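Local coordinates for MutT/nudix family protein (Shewanella oneidensis, PDB 3GZ5) that probably acts as an ADP-ribose-responsive transcriptional regulator of NAD metabolism, joining a Nudix domain to a DNA-binding winged helix domain, at residues Ser114-Ala117 against Cys118-Ile122; Trp130-Leu133 against Ala134-Leu137. All coordinates share one frame; numbering follows the deposited sequence.

Interaction 1: Ser114-Ala117 against Cys118-Ile122; sequences SYQA and CQIQI. With NA (sodium ion), chain D.
Tyr115 O takes the backbone N-H of Gln119 at 3.0 Å, an i to i+4 bond that closes the single turn of the short helix 116-119. At its start, Ser114 OG accepts a weak capping bond from Ala117 N. The same four-residue step brings Tyr115 and Gln119 side by side, pointing the same way. Both have CG anti to the backbone N (chi1 178° in each), but the glutamine bends at chi2, and its amide lies almost parallel to the phenol ring, the planes 8° apart. Gln119 CB sits over one face toward the rim, a CH-pi contact 4.0 Å from the ring centroid of Tyr115, while Gln119 CD comes 3.2 Å from Tyr115 OH. One residue further along, Gln116 OE1 meets the methyl Ile120 CG2 at 3.3 Å. The buried Cys118 side chain packs against Met113 and Val82. Past the turn, Ile122 O binds the sodium ion at 2.2 Å, in a site completed by the carbonyls of Val125 and Val128. Between Tyr115 and Gln119 the side-chain contact is therefore one of aliphatic carbon over the ring, with the amide running nearly parallel to it: the phenol hydroxyl and the amide nitrogen are near each other, but their angle is too poor for a hydrogen bond.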
loop_
_atom_site.group_PDB
_atom_site.type_symbol
_atom_site.label_atom_id
_atom_site.label_comp_id
_atom_site.label_asym_id
_atom_site.label_seq_id
_atom_site.Cartn_x
_atom_site.Cartn_y
_atom_site.Cartn_z
ATOM N N SER B 114 18.865 -9.438 7.014
ATOM C CA SER B 114 20.084 -9.129 7.753
ATOM C C SER B 114 21.288 -9.050 6.816
ATOM O O SER B 114 21.401 -9.786 5.829
ATOM C CB SER B 114 20.340 -10.140 8.863
ATOM O OG SER B 114 21.113 -11.209 8.359
ATOM N N TYR B 115 22.193 -8.150 7.156
ATOM C CA TYR B 115 23.412 -7.907 6.393
ATOM C C TYR B 115 24.312 -9.134 6.160
ATOM O O TYR B 115 24.750 -9.343 5.035
ATOM C CB TYR B 115 24.182 -6.760 7.056
ATOM C CG TYR B 115 25.498 -6.413 6.419
ATOM C CD1 TYR B 115 25.563 -5.513 5.357
ATOM C CD2 TYR B 115 26.693 -6.957 6.902
ATOM C CE1 TYR B 115 26.777 -5.174 4.784
ATOM C CE2 TYR B 115 27.914 -6.625 6.328
ATOM C CZ TYR B 115 27.949 -5.738 5.277
ATOM O OH TYR B 115 29.159 -5.398 4.724
ATOM N N GLN B 116 24.574 -9.942 7.193
ATOM C CA GLN B 116 25.523 -11.075 7.059
ATOM C C GLN B 116 24.917 -12.343 6.436
ATOM O O GLN B 116 25.649 -13.252 6.035
ATOM C CB GLN B 116 26.219 -11.415 8.385
ATOM C CG GLN B 116 27.582 -10.690 8.626
ATOM C CD GLN B 116 28.671 -11.022 7.579
ATOM O OE1 GLN B 116 28.795 -12.170 7.110
ATOM N NE2 GLN B 116 29.469 -10.004 7.216
ATOM N N ALA B 117 23.589 -12.394 6.344
ATOM C CA ALA B 117 22.906 -13.474 5.629
ATOM C C ALA B 117 23.340 -13.546 4.162
ATOM O O ALA B 117 23.309 -14.619 3.555
ATOM C CB ALA B 117 21.400 -13.308 5.729
ATOM N N CYS B 118 23.777 -12.415 3.606
ATOM C CA CYS B 118 24.127 -12.350 2.190
ATOM C C CYS B 118 25.414 -11.595 1.827
ATOM O O CYS B 118 25.852 -11.685 0.676
ATOM C CB CYS B 118 22.985 -11.716 1.419
ATOM S SG CYS B 118 23.116 -9.950 1.401
ATOM N N GLN B 119 25.990 -10.828 2.765
ATOM C CA GLN B 119 27.326 -10.224 2.570
ATOM C C GLN B 119 28.395 -11.304 2.365
ATOM O O GLN B 119 29.408 -11.070 1.695
ATOM C CB GLN B 119 27.712 -9.304 3.735
ATOM C CG GLN B 119 29.116 -8.659 3.624
ATOM C CD GLN B 119 29.278 -7.677 2.439
ATOM O OE1 GLN B 119 30.374 -7.535 1.888
ATOM N NE2 GLN B 119 28.196 -6.998 2.062
ATOM N N ILE B 120 28.152 -12.478 2.953
ATOM C CA ILE B 120 28.921 -13.702 2.668
ATOM C C ILE B 120 28.884 -14.170 1.187
ATOM O O ILE B 120 29.760 -14.924 0.756
ATOM C CB ILE B 120 28.473 -14.886 3.590
ATOM C CG1 ILE B 120 26.941 -15.047 3.585
ATOM C CG2 ILE B 120 29.039 -14.714 5.019
ATOM C CD1 ILE B 120 26.432 -16.418 4.047
ATOM N N GLN B 121 27.875 -13.729 0.426
ATOM C CA GLN B 121 27.648 -14.192 -0.963
ATOM C C GLN B 121 27.664 -13.050 -1.980
ATOM O O GLN B 121 27.166 -13.221 -3.104
ATOM C CB GLN B 121 26.299 -14.937 -1.069
ATOM C CG GLN B 121 26.170 -16.198 -0.207
ATOM C CD GLN B 121 24.864 -16.243 0.592
ATOM O OE1 GLN B 121 24.095 -15.286 0.590
ATOM N NE2 GLN B 121 24.616 -17.352 1.283
ATOM N N ILE B 122 28.252 -11.912 -1.589
ATOM C CA ILE B 122 28.076 -10.615 -2.272
ATOM C C ILE B 122 29.366 -9.776 -2.260
ATOM O O ILE B 122 29.460 -8.721 -2.914
ATOM C CB ILE B 122 26.926 -9.792 -1.603
ATOM C CG1 ILE B 122 26.065 -9.072 -2.632
ATOM C CG2 ILE B 122 27.458 -8.785 -0.585
ATOM C CD1 ILE B 122 24.843 -8.459 -2.013
HETATM NA NA NA D . 29.626 -6.804 -4.072
#

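Interaction 2: Trp130-Leu133 against Ala134-Leu137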
loop_
_atom_site.group_PDB
_atom_site.type_symbol
_atom_site.label_atom_id
_atom_site.label_comp_id
_atom_site.label_asym_id
_atom_site.label_seq_id
_atom_site.Cartn_x
_atom_site.Cartn_y
_atom_site.Cartn_z
ATOM N N TRP B 130 25.956 -3.270 -1.170
ATOM C CA TRP B 130 25.230 -2.558 -0.113
ATOM C C TRP B 130 25.758 -1.134 -0.002
ATOM O O TRP B 130 26.947 -0.928 0.266
ATOM C CB TRP B 130 25.429 -3.233 1.235
ATOM C CG TRP B 130 24.660 -4.497 1.467
ATOM C CD1 TRP B 130 25.179 -5.741 1.623
ATOM C CD2 TRP B 130 23.234 -4.634 1.600
ATOM N NE1 TRP B 130 24.174 -6.652 1.839
ATOM C CE2 TRP B 130 22.969 -5.998 1.824
ATOM C CE3 TRP B 130 22.158 -3.735 1.547
ATOM C CZ2 TRP B 130 21.668 -6.491 2.009
ATOM C CZ3 TRP B 130 20.874 -4.224 1.721
ATOM C CH2 TRP B 130 20.641 -5.592 1.949
ATOM N N TRP B 131 24.873 -0.157 -0.187
ATOM C CA TRP B 131 25.234 1.251 -0.107
ATOM C C TRP B 131 24.597 1.947 1.091
ATOM O O TRP B 131 23.411 1.774 1.330
ATOM C CB TRP B 131 24.793 1.978 -1.369
ATOM C CG TRP B 131 25.582 1.630 -2.585
ATOM C CD1 TRP B 131 25.301 0.656 -3.504
ATOM C CD2 TRP B 131 26.781 2.268 -3.027
ATOM N NE1 TRP B 131 26.259 0.643 -4.487
ATOM C CE2 TRP B 131 27.178 1.626 -4.223
ATOM C CE3 TRP B 131 27.566 3.326 -2.525
ATOM C CZ2 TRP B 131 28.331 2.003 -4.929
ATOM C CZ3 TRP B 131 28.704 3.703 -3.226
ATOM C CH2 TRP B 131 29.078 3.039 -4.410
ATOM N N PRO B 132 25.382 2.759 1.839
ATOM C CA PRO B 132 24.788 3.624 2.862
ATOM C C PRO B 132 23.681 4.495 2.273
ATOM O O PRO B 132 23.863 5.132 1.227
ATOM C CB PRO B 132 25.972 4.484 3.323
ATOM C CG PRO B 132 27.151 3.622 3.105
ATOM C CD PRO B 132 26.848 2.911 1.801
ATOM N N LEU B 133 22.528 4.499 2.923
ATOM C CA LEU B 133 21.398 5.254 2.410
ATOM C C LEU B 133 21.778 6.712 2.132
ATOM O O LEU B 133 21.414 7.256 1.088
ATOM C CB LEU B 133 20.209 5.171 3.361
ATOM C CG LEU B 133 18.962 5.971 2.992
ATOM C CD1 LEU B 133 18.370 5.524 1.644
ATOM C CD2 LEU B 133 17.967 5.812 4.101
ATOM N N ALA B 134 22.512 7.331 3.058
ATOM C CA ALA B 134 22.931 8.732 2.922
ATOM C C ALA B 134 23.698 8.957 1.631
ATOM O O ALA B 134 23.434 9.921 0.914
ATOM C CB ALA B 134 23.763 9.160 4.116
ATOM N N ASP B 135 24.634 8.053 1.334
ATOM C CA ASP B 135 25.341 8.040 0.053
ATOM C C ASP B 135 24.408 7.929 -1.155
ATOM O O ASP B 135 24.569 8.658 -2.138
ATOM C CB ASP B 135 26.335 6.879 0.004
ATOM C CG ASP B 135 27.514 7.071 0.943
ATOM O OD1 ASP B 135 27.417 7.921 1.865
ATOM O OD2 ASP B 135 28.528 6.350 0.747
ATOM N N VAL B 136 23.458 6.994 -1.077
ATOM C CA VAL B 136 22.484 6.750 -2.143
ATOM C C VAL B 136 21.665 8.006 -2.462
ATOM O O VAL B 136 21.470 8.352 -3.626
ATOM C CB VAL B 136 21.570 5.542 -1.775
ATOM C CG1 VAL B 136 20.277 5.534 -2.582
ATOM C CG2 VAL B 136 22.330 4.256 -1.956
ATOM N N LEU B 137 21.205 8.694 -1.423
ATOM C CA LEU B 137 20.426 9.919 -1.591
ATOM C C LEU B 137 21.169 11.058 -2.329
ATOM O O LEU B 137 20.538 12.025 -2.774
ATOM C CB LEU B 137 19.879 10.404 -0.240
ATOM C CG LEU B 137 18.999 9.453 0.586
ATOM C CD1 LEU B 137 18.574 10.131 1.884
ATOM C CD2 LEU B 137 17.767 8.956 -0.186
#
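Leu133 O receives the N-H of Leu137 at 2.9 Å, an i to i+4 helical bond, and the side chain of Leu137 folds back over the same carbonyl, its CG 3.3 Å from Leu133 O. One residue earlier, Pro132 O accepts from Val136 N at 3.0 Å. Pro132 thus ends the strand and serves as N-cap of the helix that follows, the point where strand 128-132 of the Nudix domain's mixed sheet passes into the short helix 133-136. At that junction the Asp135 carboxylate lies against the proline ring, with Asp135 CG 3.8 Å from Pro132 CB. Val136 turns CG2 to Trp131 CB, 3.4 Å away; this branch stands anti to its own carbonyl carbon, and the indole beyond meets Trp53 edge-to-face. With CG anti to the backbone N (chi1 177°) and chi2 at 61°, Leu133 brings CD1 within 3.9 Å of Leu137 CD2. An alanine in place of Leu137 is likely to leave Leu133 CD1 without this methyl neighbour and open a gap beside Leu146. Ile149 of helix 145-162 touches both Leu133 and Val136, while Val39 on the adjoining strand 36-43 also packs against Val136.

Overall arrangement
Interaction 1 closes before interaction 2 opens, and both belong to the Nudix domain, their centres about 17 Å apart. The sodium site is formed by carbonyls from Ile122, at the end of interaction 1, through Val125 to Val128, where strand 128-132 begins; that strand runs antiparallel to strand 36-43 in the mixed sheet. Trp130, at the start of interaction 2, reaches back to interaction 1: its CD1 lies 3.3 Å from Gln119 NE2, and its NE1 is 3.5 Å from Cys118 SG. Tyr115 meets the same indole with planes at about 40°. Segment 114-122 is thus packed onto the strand, while segment 130-137 continues the strand into helix 133-136, whose side chains pack on helix 145-162.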